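Local coordinates for protease (PDB 5EUF), which probably acts as a zinc-dependent M16 metalloprotease that cleaves the cytoplasmic domain of human junctional adhesion molecule A, compromising the gastric epithelial barrier, at residues V45-I51 / D170-W174; H53-H57 / V130-R134; N59-N65 / E111-N117; S85-D89 / Y160-P164. All blocks are in the same frame, centred on the assembly; numbering follows the deposited sequence.

Interaction 1. Residues V45-I51 / D170-W174; sequences VMGKSGI and DIQNW
One carboxylate oxygen, Asp170 OD2, gathers three donors from the loop 45-51: Gly47 N at 2.8 Å, Ser49 N at 3.0 Å and Ser49 OG at 2.7 Å. Asp170 (chi1 m) sits in the last turn of helix 168-172 with CB directed toward the loop, and its CA is 5.1 Å from the CA of Gly47. The amides are presented by a type II turn from Val45 to Lys48, closed by Lys48 N to Val45 O at 2.8 Å, with Gly47 at phi/psi 115/-29, where a side chain would clash with the preceding carbonyl. Ser49 (chi1 p) folds its hydroxyl back onto the same oxygen. After Asn173 leaves the helix, Trp174 (chi1 m) lays its indole along the loop: NE1 makes a weak 3.1 Å hydrogen bond to Ser49 O, and CD1 lies 3.8 Å from Ile51 CG1. Gly50, with phi 81, lets the ring close in, Trp174 CZ2 to Gly50 O being 3.3 Å. At the margin Lys48 forms a salt bridge with Asp178, and Gly47 O accepts Tyr228 OH of the second subunit. Asp170 thus holds a type II beta turn just ahead of Gly50, the N-cap of helix 51-58, which carries the zinc motif.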
# COMPACT_ATOMS: atom_id res chain seq x y z
N VAL B 45 -5.46 -7.95 0.02
CA VAL B 45 -5.57 -6.56 -0.39
C VAL B 45 -5.46 -5.67 0.85
O VAL B 45 -6.03 -6.00 1.89
CB VAL B 45 -6.90 -6.27 -1.12
CG1 VAL B 45 -7.01 -4.80 -1.47
CG2 VAL B 45 -7.00 -7.12 -2.38
N MSE B 46 -4.73 -4.56 0.74
CA MSE B 46 -4.53 -3.68 1.89
C MSE B 46 -5.86 -3.13 2.40
O MSE B 46 -6.65 -2.56 1.64
CB MSE B 46 -3.57 -2.54 1.55
CG MSE B 46 -3.04 -1.83 2.78
SE MSE B 46 -1.52 -0.66 2.40
CE MSE B 46 -2.39 0.58 1.18
N GLY B 47 -6.10 -3.30 3.69
CA GLY B 47 -7.40 -3.01 4.27
C GLY B 47 -7.99 -4.31 4.78
O GLY B 47 -8.76 -4.34 5.74
N LYS B 48 -7.62 -5.40 4.11
CA LYS B 48 -8.07 -6.74 4.47
C LYS B 48 -6.90 -7.73 4.44
O LYS B 48 -7.02 -8.83 3.91
CB LYS B 48 -9.18 -7.21 3.54
CG LYS B 48 -10.43 -6.35 3.55
CD LYS B 48 -11.09 -6.36 4.92
CE LYS B 48 -12.35 -5.53 4.94
NZ LYS B 48 -12.92 -5.42 6.31
N SER B 49 -5.76 -7.31 5.00
CA SER B 49 -4.55 -8.13 4.96
C SER B 49 -4.41 -9.01 6.20
O SER B 49 -5.04 -8.76 7.23
CB SER B 49 -3.31 -7.24 4.83
OG SER B 49 -3.08 -6.53 6.04
N GLY B 50 -3.57 -10.04 6.09
CA GLY B 50 -3.35 -10.97 7.18
C GLY B 50 -4.42 -12.04 7.30
O GLY B 50 -4.40 -12.85 8.22
N ILE B 51 -5.36 -12.04 6.36
CA ILE B 51 -6.48 -12.98 6.40
C ILE B 51 -6.03 -14.40 6.08
O ILE B 51 -6.48 -15.36 6.71
CB ILE B 51 -7.59 -12.56 5.41
CG1 ILE B 51 -8.22 -11.24 5.86
CG2 ILE B 51 -8.67 -13.63 5.32
CD1 ILE B 51 -9.45 -10.85 5.07
N ASP B 170 -6.08 -3.65 9.97
CA ASP B 170 -6.71 -4.64 9.10
C ASP B 170 -7.25 -5.77 9.96
O ASP B 170 -8.43 -6.11 9.88
CB ASP B 170 -5.72 -5.17 8.07
CG ASP B 170 -5.51 -4.21 6.92
OD1 ASP B 170 -5.96 -3.05 7.05
OD2 ASP B 170 -4.91 -4.60 5.90
N ILE B 171 -6.37 -6.33 10.77
CA ILE B 171 -6.72 -7.38 11.73
C ILE B 171 -7.89 -6.95 12.59
O ILE B 171 -8.82 -7.72 12.83
CB ILE B 171 -5.53 -7.73 12.64
CG1 ILE B 171 -4.35 -8.26 11.82
CG2 ILE B 171 -5.94 -8.74 13.70
CD1 ILE B 171 -3.12 -8.56 12.63
N GLN B 172 -7.85 -5.71 13.05
CA GLN B 172 -8.86 -5.20 13.97
C GLN B 172 -10.21 -5.01 13.29
O GLN B 172 -11.24 -5.00 13.95
CB GLN B 172 -8.38 -3.87 14.57
CG GLN B 172 -8.89 -3.63 15.98
CD GLN B 172 -8.34 -4.64 16.96
OE1 GLN B 172 -7.25 -5.19 16.77
NE2 GLN B 172 -9.09 -4.91 18.03
N ASN B 173 -10.21 -4.87 11.96
CA ASN B 173 -11.44 -4.59 11.24
C ASN B 173 -11.94 -5.74 10.36
O ASN B 173 -12.79 -5.54 9.50
CB ASN B 173 -11.26 -3.34 10.38
CG ASN B 173 -11.34 -2.07 11.19
OD1 ASN B 173 -12.41 -1.49 11.36
ND2 ASN B 173 -10.20 -1.62 11.70
N TRP B 174 -11.40 -6.93 10.58
CA TRP B 174 -11.88 -8.12 9.89
C TRP B 174 -13.35 -8.36 10.23
O TRP B 174 -13.81 -8.00 11.31
CB TRP B 174 -11.07 -9.36 10.27
CG TRP B 174 -9.68 -9.40 9.71
CD1 TRP B 174 -9.23 -8.77 8.59
CD2 TRP B 174 -8.56 -10.12 10.24
NE1 TRP B 174 -7.90 -9.05 8.39
CE2 TRP B 174 -7.47 -9.87 9.39
CE3 TRP B 174 -8.39 -10.94 11.36
CZ2 TRP B 174 -6.21 -10.43 9.63
CZ3 TRP B 174 -7.14 -11.49 11.58
CH2 TRP B 174 -6.07 -11.23 10.72

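Interaction 2. Residues H53-H57 / V130-R134; sequences HMLEH and VAEER. With ZN (zinc ion), chain G.
Helices 51-58 and 120-139 face each other here through their segments 53-57 and 130-134, whose axes come no closer than 11.7 Å and cross obliquely, at 128° between N-to-C directions. The first segment is the inverted zinc motif HXXEH of M16 peptidases, His53-Met54-Leu55-Glu56-His57; the second supplies the distant glutamate of that family's metal site. Both are helical throughout, and the nearest CA pair, Met54 and Val130, is 7.1 Å apart, leaving room for side chains and a metal ion between the backbones. His53 (chi1 t, chi2 -98°) and Glu133 (chi1 t, chi2 t) extend from the two helices and meet at the zinc. Glu133 OE2 also lies 3.1 Å from His53 CE1, near the plane of that ring. Beside the metal site, Val130 (chi1 p) packs against His53 and Met54, its CG2 3.7 Å from His53 ND1 and its CG1 4.0 Å from SE of selenomethionine Met54; Trp174 and Ile171 cover Val130 further. Glu56, probably the proton acceptor, makes no contact with 130-134 and hydrogen-bonds Thr86. His57 (chi1 m), probably also a zinc ligand, holds its NE2 3.0 Å from Glu133 OE1 yet 3.9 Å from the ion in this model. The zinc itself is bound by His53 NE2 at 2.4 Å and Glu133 OE2 at 2.1 Å.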
# COMPACT_ATOMS: atom_id res chain seq x y z
N HIS B 53 -3.29 -15.70 6.78
CA HIS B 53 -2.65 -16.17 8.00
C HIS B 53 -3.66 -16.51 9.09
O HIS B 53 -3.47 -17.46 9.84
CB HIS B 53 -1.66 -15.11 8.51
CG HIS B 53 -0.99 -15.48 9.80
ND1 HIS B 53 -1.42 -15.01 11.02
CD2 HIS B 53 0.09 -16.25 10.05
CE1 HIS B 53 -0.64 -15.49 11.98
NE2 HIS B 53 0.29 -16.25 11.41
N MSE B 54 -4.73 -15.73 9.18
CA MSE B 54 -5.79 -15.99 10.16
C MSE B 54 -6.43 -17.35 9.91
O MSE B 54 -6.71 -18.10 10.85
CB MSE B 54 -6.86 -14.89 10.11
CG MSE B 54 -8.12 -15.16 10.94
SE MSE B 54 -7.87 -15.06 12.88
CE MSE B 54 -9.72 -15.29 13.43
N LEU B 55 -6.63 -17.68 8.64
CA LEU B 55 -7.21 -18.97 8.24
C LEU B 55 -6.38 -20.16 8.73
O LEU B 55 -6.92 -21.24 8.94
CB LEU B 55 -7.36 -19.04 6.73
CG LEU B 55 -8.54 -18.28 6.14
CD1 LEU B 55 -8.60 -18.47 4.63
CD2 LEU B 55 -9.83 -18.75 6.79
N GLU B 56 -5.08 -19.95 8.89
CA GLU B 56 -4.21 -20.99 9.44
C GLU B 56 -4.66 -21.36 10.85
O GLU B 56 -4.73 -22.54 11.20
CB GLU B 56 -2.75 -20.53 9.45
CG GLU B 56 -1.81 -21.47 10.19
CD GLU B 56 -0.40 -20.92 10.32
OE1 GLU B 56 -0.04 -20.01 9.54
OE2 GLU B 56 0.34 -21.38 11.21
N HIS B 57 -4.98 -20.34 11.65
CA HIS B 57 -5.45 -20.55 13.01
C HIS B 57 -6.84 -21.19 13.03
O HIS B 57 -7.11 -22.09 13.83
CB HIS B 57 -5.48 -19.23 13.79
CG HIS B 57 -4.12 -18.73 14.19
ND1 HIS B 57 -3.07 -18.63 13.30
CD2 HIS B 57 -3.65 -18.30 15.38
CE1 HIS B 57 -2.01 -18.16 13.94
NE2 HIS B 57 -2.34 -17.95 15.20
N VAL B 130 -4.51 -13.50 17.34
CA VAL B 130 -3.65 -13.07 16.25
C VAL B 130 -3.37 -11.57 16.37
O VAL B 130 -2.42 -11.06 15.78
CB VAL B 130 -4.28 -13.39 14.87
CG1 VAL B 130 -5.41 -12.44 14.55
CG2 VAL B 130 -3.22 -13.34 13.78
N ALA B 131 -4.19 -10.88 17.15
CA ALA B 131 -3.91 -9.49 17.48
C ALA B 131 -2.73 -9.42 18.44
O ALA B 131 -1.89 -8.52 18.34
CB ALA B 131 -5.13 -8.82 18.09
N GLU B 132 -2.66 -10.37 19.36
CA GLU B 132 -1.52 -10.48 20.27
C GLU B 132 -0.27 -10.86 19.49
O GLU B 132 0.81 -10.31 19.72
CB GLU B 132 -1.78 -11.52 21.37
CG GLU B 132 -3.01 -11.26 22.22
CD GLU B 132 -2.98 -9.91 22.90
OE1 GLU B 132 -2.06 -9.66 23.70
OE2 GLU B 132 -3.89 -9.09 22.62
N GLU B 133 -0.43 -11.79 18.56
CA GLU B 133 0.67 -12.27 17.73
C GLU B 133 1.27 -11.12 16.92
O GLU B 133 2.46 -11.13 16.60
CB GLU B 133 0.20 -13.40 16.80
CG GLU B 133 1.32 -14.07 16.00
CD GLU B 133 0.81 -15.22 15.14
OE1 GLU B 133 -0.29 -15.74 15.42
OE2 GLU B 133 1.53 -15.61 14.19
N ARG B 134 0.43 -10.14 16.59
CA ARG B 134 0.89 -8.97 15.85
C ARG B 134 1.67 -8.02 16.76
O ARG B 134 2.76 -7.58 16.40
CB ARG B 134 -0.30 -8.24 15.22
CG ARG B 134 -0.00 -6.81 14.78
CD ARG B 134 0.77 -6.74 13.48
NE ARG B 134 1.38 -5.42 13.31
CZ ARG B 134 1.88 -4.96 12.16
NH1 ARG B 134 1.82 -5.70 11.06
NH2 ARG B 134 2.41 -3.74 12.12
ZN ZN G . 1.04 -17.50 13.33

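Interaction 3. Residues N59-N65 / E111-N117; sequences NFKSTKN and ETMGSLN
Thr63, Asn59 and Glu111 are the residues most covered by this contact, in which the irregular segment 59-65 lies across the C-terminal end of helix 102-113 and the chain that leaves it. Thr63 comes first: its CA is 4.5 Å from the CA of Leu116, and its backbone is extended at -126/-162. With chi1 p, Thr63 OG1 donates a 3.0 Å hydrogen bond to Glu111 OE2, while Thr63 CG2 packs 3.9 Å from Leu116 CD1 and 4.1 Å from Thr112 CG2. Glu111 (chi1 t, chi2 p) curls back over the loop so that its OE2 also accepts Asn65 N at 2.9 Å, pinning the chain on both sides of Lys64. Lys64 N adds a weak 3.3 Å hydrogen bond to Ser115 O, and Lys64 CB presses to 3.0 Å from Ser115 OG. At the other end, Asn59 (chi1 t) sits beside Thr112 and Leu116: Asn59 O is 3.6 Å from Thr112 CG2, and Asn59 OD1 is 4.1 Å from Leu116 CD2. Leu116 CD1 lies 3.5 Å from Ser62 O, so this leucine packs against the loop backbone as well as Thr63. Helix 102-113 ends as Gly114 departs from helical angles. The contact thus packs the connection from zinc helix 51-58 to helix 70-77 against the end of helix 102-113, while Lys61 and Ser62 reach Glu126 and Glu122 of helix 120-139.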
# COMPACT_ATOMS: atom_id res chain seq x y z
N ASN B 59 -8.24 -23.01 10.77
CA ASN B 59 -8.30 -24.30 10.10
C ASN B 59 -8.33 -25.47 11.09
O ASN B 59 -8.71 -26.59 10.74
CB ASN B 59 -7.10 -24.45 9.15
CG ASN B 59 -7.38 -25.42 8.01
OD1 ASN B 59 -8.15 -25.11 7.10
ND2 ASN B 59 -6.76 -26.59 8.06
N PHE B 60 -7.95 -25.20 12.33
CA PHE B 60 -7.94 -26.23 13.37
C PHE B 60 -9.10 -26.05 14.34
O PHE B 60 -9.07 -26.53 15.47
CB PHE B 60 -6.61 -26.22 14.11
CG PHE B 60 -5.43 -26.48 13.22
CD1 PHE B 60 -5.08 -27.77 12.86
CD2 PHE B 60 -4.68 -25.43 12.72
CE1 PHE B 60 -4.00 -28.02 12.04
CE2 PHE B 60 -3.60 -25.66 11.89
CZ PHE B 60 -3.26 -26.96 11.55
N LYS B 61 -10.13 -25.34 13.88
CA LYS B 61 -11.35 -25.18 14.67
C LYS B 61 -12.38 -26.22 14.24
O LYS B 61 -12.04 -27.18 13.56
CB LYS B 61 -11.90 -23.76 14.51
CG LYS B 61 -10.95 -22.67 14.98
CD LYS B 61 -10.64 -22.80 16.47
CE LYS B 61 -9.70 -21.70 16.94
NZ LYS B 61 -9.38 -21.81 18.39
N SER B 62 -13.63 -26.01 14.63
CA SER B 62 -14.67 -27.01 14.44
C SER B 62 -15.03 -27.23 12.97
O SER B 62 -15.00 -26.30 12.17
CB SER B 62 -15.94 -26.64 15.21
OG SER B 62 -16.55 -25.49 14.65
N THR B 63 -15.37 -28.47 12.65
CA THR B 63 -15.87 -28.83 11.33
C THR B 63 -17.20 -29.57 11.48
O THR B 63 -17.84 -29.48 12.53
CB THR B 63 -14.88 -29.72 10.56
OG1 THR B 63 -14.72 -30.97 11.25
CG2 THR B 63 -13.52 -29.04 10.45
N LYS B 64 -17.62 -30.28 10.44
CA LYS B 64 -18.88 -31.01 10.49
C LYS B 64 -18.82 -32.17 11.48
O LYS B 64 -19.82 -32.49 12.13
CB LYS B 64 -19.25 -31.54 9.09
CG LYS B 64 -20.53 -32.36 9.04
CD LYS B 64 -20.82 -32.86 7.63
CE LYS B 64 -22.09 -33.70 7.58
NZ LYS B 64 -22.40 -34.17 6.20
N ASN B 65 -17.65 -32.79 11.60
CA ASN B 65 -17.49 -33.94 12.47
C ASN B 65 -16.54 -33.67 13.64
O ASN B 65 -16.68 -34.25 14.72
CB ASN B 65 -16.99 -35.15 11.67
CG ASN B 65 -17.91 -35.50 10.52
OD1 ASN B 65 -17.49 -35.57 9.37
ND2 ASN B 65 -19.19 -35.72 10.83
N GLU B 111 -11.66 -33.30 6.09
CA GLU B 111 -12.61 -32.78 7.06
C GLU B 111 -12.51 -31.26 7.23
O GLU B 111 -13.49 -30.61 7.58
CB GLU B 111 -12.40 -33.49 8.40
CG GLU B 111 -13.46 -33.20 9.44
CD GLU B 111 -14.82 -33.73 9.05
OE1 GLU B 111 -14.88 -34.80 8.40
OE2 GLU B 111 -15.83 -33.07 9.38
N THR B 112 -11.33 -30.71 6.98
CA THR B 112 -11.12 -29.27 7.16
C THR B 112 -11.16 -28.50 5.83
O THR B 112 -11.31 -27.28 5.82
CB THR B 112 -9.77 -28.97 7.84
OG1 THR B 112 -8.69 -29.44 7.02
CG2 THR B 112 -9.70 -29.65 9.20
N MSE B 113 -11.02 -29.22 4.72
CA MSE B 113 -11.00 -28.58 3.41
C MSE B 113 -12.39 -28.19 2.94
O MSE B 113 -12.67 -27.01 2.73
CB MSE B 113 -10.35 -29.50 2.38
CG MSE B 113 -10.42 -28.98 0.96
SE MSE B 113 -8.96 -29.64 -0.15
CE MSE B 113 -9.97 -30.79 -1.34
N GLY B 114 -13.27 -29.17 2.79
CA GLY B 114 -14.59 -28.92 2.25
C GLY B 114 -15.70 -29.12 3.25
O GLY B 114 -16.82 -29.49 2.89
N SER B 115 -15.40 -28.86 4.52
CA SER B 115 -16.34 -29.14 5.59
C SER B 115 -16.11 -28.24 6.80
O SER B 115 -16.74 -28.41 7.84
CB SER B 115 -16.24 -30.62 5.99
OG SER B 115 -17.10 -30.93 7.06
N LEU B 116 -15.20 -27.29 6.66
CA LEU B 116 -14.87 -26.37 7.74
C LEU B 116 -15.93 -25.29 7.90
O LEU B 116 -16.11 -24.45 7.01
CB LEU B 116 -13.51 -25.72 7.50
CG LEU B 116 -13.05 -24.67 8.53
CD1 LEU B 116 -12.56 -25.34 9.80
CD2 LEU B 116 -11.98 -23.77 7.94
N ASN B 117 -16.65 -25.30 9.02
CA ASN B 117 -17.57 -24.21 9.32
C ASN B 117 -16.89 -23.18 10.20
O ASN B 117 -16.20 -23.53 11.17
CB ASN B 117 -18.86 -24.73 9.97
CG ASN B 117 -18.60 -25.54 11.22
OD1 ASN B 117 -18.33 -24.99 12.29
ND2 ASN B 117 -18.71 -26.85 11.11

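Interaction 4. Residues S85-D89 / Y160-P164; sequences STSFD and YHWTP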
# COMPACT_ATOMS: atom_id res chain seq x y z
N SER B 85 1.95 -23.48 8.30
CA SER B 85 2.65 -22.23 8.04
C SER B 85 2.07 -21.51 6.84
O SER B 85 1.72 -22.13 5.83
CB SER B 85 4.14 -22.48 7.81
OG SER B 85 4.38 -22.93 6.49
N THR B 86 1.96 -20.19 6.96
CA THR B 86 1.54 -19.36 5.84
C THR B 86 2.66 -18.40 5.47
O THR B 86 3.28 -17.79 6.34
CB THR B 86 0.27 -18.56 6.17
OG1 THR B 86 0.50 -17.76 7.34
CG2 THR B 86 -0.89 -19.50 6.45
N SER B 87 2.94 -18.29 4.17
CA SER B 87 3.94 -17.34 3.71
C SER B 87 3.31 -16.37 2.72
O SER B 87 2.09 -16.22 2.67
CB SER B 87 5.13 -18.07 3.08
OG SER B 87 4.71 -18.86 1.98
N PHE B 88 4.15 -15.72 1.93
CA PHE B 88 3.68 -14.77 0.94
C PHE B 88 2.84 -15.43 -0.15
O PHE B 88 1.87 -14.85 -0.63
CB PHE B 88 4.87 -14.05 0.29
CG PHE B 88 5.59 -13.12 1.21
CD1 PHE B 88 6.59 -13.58 2.05
CD2 PHE B 88 5.27 -11.77 1.23
CE1 PHE B 88 7.26 -12.72 2.90
CE2 PHE B 88 5.94 -10.90 2.08
CZ PHE B 88 6.93 -11.38 2.91
N ASP B 89 3.21 -16.66 -0.52
CA ASP B 89 2.66 -17.28 -1.72
C ASP B 89 1.87 -18.56 -1.45
O ASP B 89 0.97 -18.91 -2.21
CB ASP B 89 3.79 -17.59 -2.70
CG ASP B 89 4.64 -16.37 -3.00
OD1 ASP B 89 4.07 -15.26 -3.09
OD2 ASP B 89 5.87 -16.53 -3.15
N TYR B 160 3.29 -7.72 -1.79
CA TYR B 160 4.49 -7.93 -0.98
C TYR B 160 4.83 -6.67 -0.19
O TYR B 160 5.83 -6.62 0.52
CB TYR B 160 5.68 -8.34 -1.85
CG TYR B 160 5.57 -9.72 -2.45
CD1 TYR B 160 4.62 -10.62 -2.01
CD2 TYR B 160 6.44 -10.13 -3.47
CE1 TYR B 160 4.52 -11.89 -2.56
CE2 TYR B 160 6.34 -11.39 -4.02
CZ TYR B 160 5.38 -12.27 -3.56
OH TYR B 160 5.29 -13.52 -4.11
N HIS B 161 3.98 -5.65 -0.32
CA HIS B 161 4.06 -4.43 0.46
C HIS B 161 3.96 -4.72 1.95
O HIS B 161 4.45 -3.95 2.78
CB HIS B 161 2.96 -3.46 0.03
CG HIS B 161 3.01 -2.13 0.71
ND1 HIS B 161 4.04 -1.22 0.51
CD2 HIS B 161 2.16 -1.54 1.58
CE1 HIS B 161 3.81 -0.14 1.23
NE2 HIS B 161 2.68 -0.30 1.89
N TRP B 162 3.32 -5.84 2.28
CA TRP B 162 3.19 -6.27 3.67
C TRP B 162 3.51 -7.75 3.83
O TRP B 162 3.31 -8.55 2.91
CB TRP B 162 1.78 -5.97 4.20
CG TRP B 162 0.69 -6.69 3.46
CD1 TRP B 162 0.18 -7.92 3.75
CD2 TRP B 162 -0.03 -6.22 2.31
NE1 TRP B 162 -0.81 -8.25 2.85
CE2 TRP B 162 -0.95 -7.22 1.96
CE3 TRP B 162 0.03 -5.06 1.53
CZ2 TRP B 162 -1.82 -7.10 0.87
CZ3 TRP B 162 -0.83 -4.93 0.46
CH2 TRP B 162 -1.74 -5.94 0.14
N THR B 163 4.01 -8.11 5.00
CA THR B 163 4.27 -9.50 5.35
C THR B 163 2.96 -10.17 5.78
O THR B 163 2.00 -9.48 6.11
CB THR B 163 5.33 -9.60 6.46
OG1 THR B 163 4.75 -9.21 7.71
CG2 THR B 163 6.51 -8.69 6.14
N PRO B 164 2.90 -11.52 5.76
CA PRO B 164 1.64 -12.23 6.03
C PRO B 164 0.95 -11.92 7.37
O PRO B 164 -0.19 -12.33 7.55
CB PRO B 164 2.06 -13.71 5.99
CG PRO B 164 3.56 -13.71 5.98
CD PRO B 164 3.95 -12.45 5.31
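Phe88 lies with one ring face over Pro164, whose CD is 4.0 Å from the ring centroid and only 11° off the normal, a clean CH-pi contact. The same phenyl turns an edge to the face of Tyr160 in an offset edge-to-face pair: centroids 5.3 Å apart, planes at 84°, Phe88 CD2 3.5 Å from Tyr160 CD1. Between these partners, the backbone of the loop passes close by, with Phe88 CE2 3.6 Å from Trp162 O and 3.9 Å from Thr163 CA. Phe151 of helix 142-154 adds another ring to the cluster. Next along the chain, Asp89 (chi1 m) takes a very short hydrogen bond from Tyr160, OH to OD1 at 2.4 Å; the value is best read with the 2.80 Å resolution in mind. Asp89 OD2 and Tyr160 OH each also meet a backbone amide, of Gln306 and Asp307 respectively, so the pair links the first half of the chain to the loop between strands 295-302 and 309-317. Upstream, Thr86 O is 4.1 Å from Pro164 CG. An aromatic-proline cluster thus packs the end of edge strand 81-86 onto the loop before helix 168-172, beside the catalytic cleft of an M16 peptidase, where Thr86 hydrogen-bonds the probable proton acceptor Glu56.

How the interactions relate
Interaction 2 holds the zinc, and interactions 1 and 4 press against it from different directions. Interaction 1, with its centre 11 Å away, packs Trp174 CZ3 3.6 Å from Val130 CG1 and 3.7 Å from Met54 CB. Interaction 4, centred 12 Å away, brings Thr86 OG1 within 3.2 Å of Glu56 OE1, probably a hydrogen bond, and Pro164 O within 3.3 Å of His53 CB. Interactions 1 and 4 touch each other as well, Ser49 CB lying 3.3 Å from Trp162 NE1, and both reach the second subunit. Interaction 3 stands apart, its centre 18 Å from that of interaction 2, joined to it through the sequence at the end of helix 51-58.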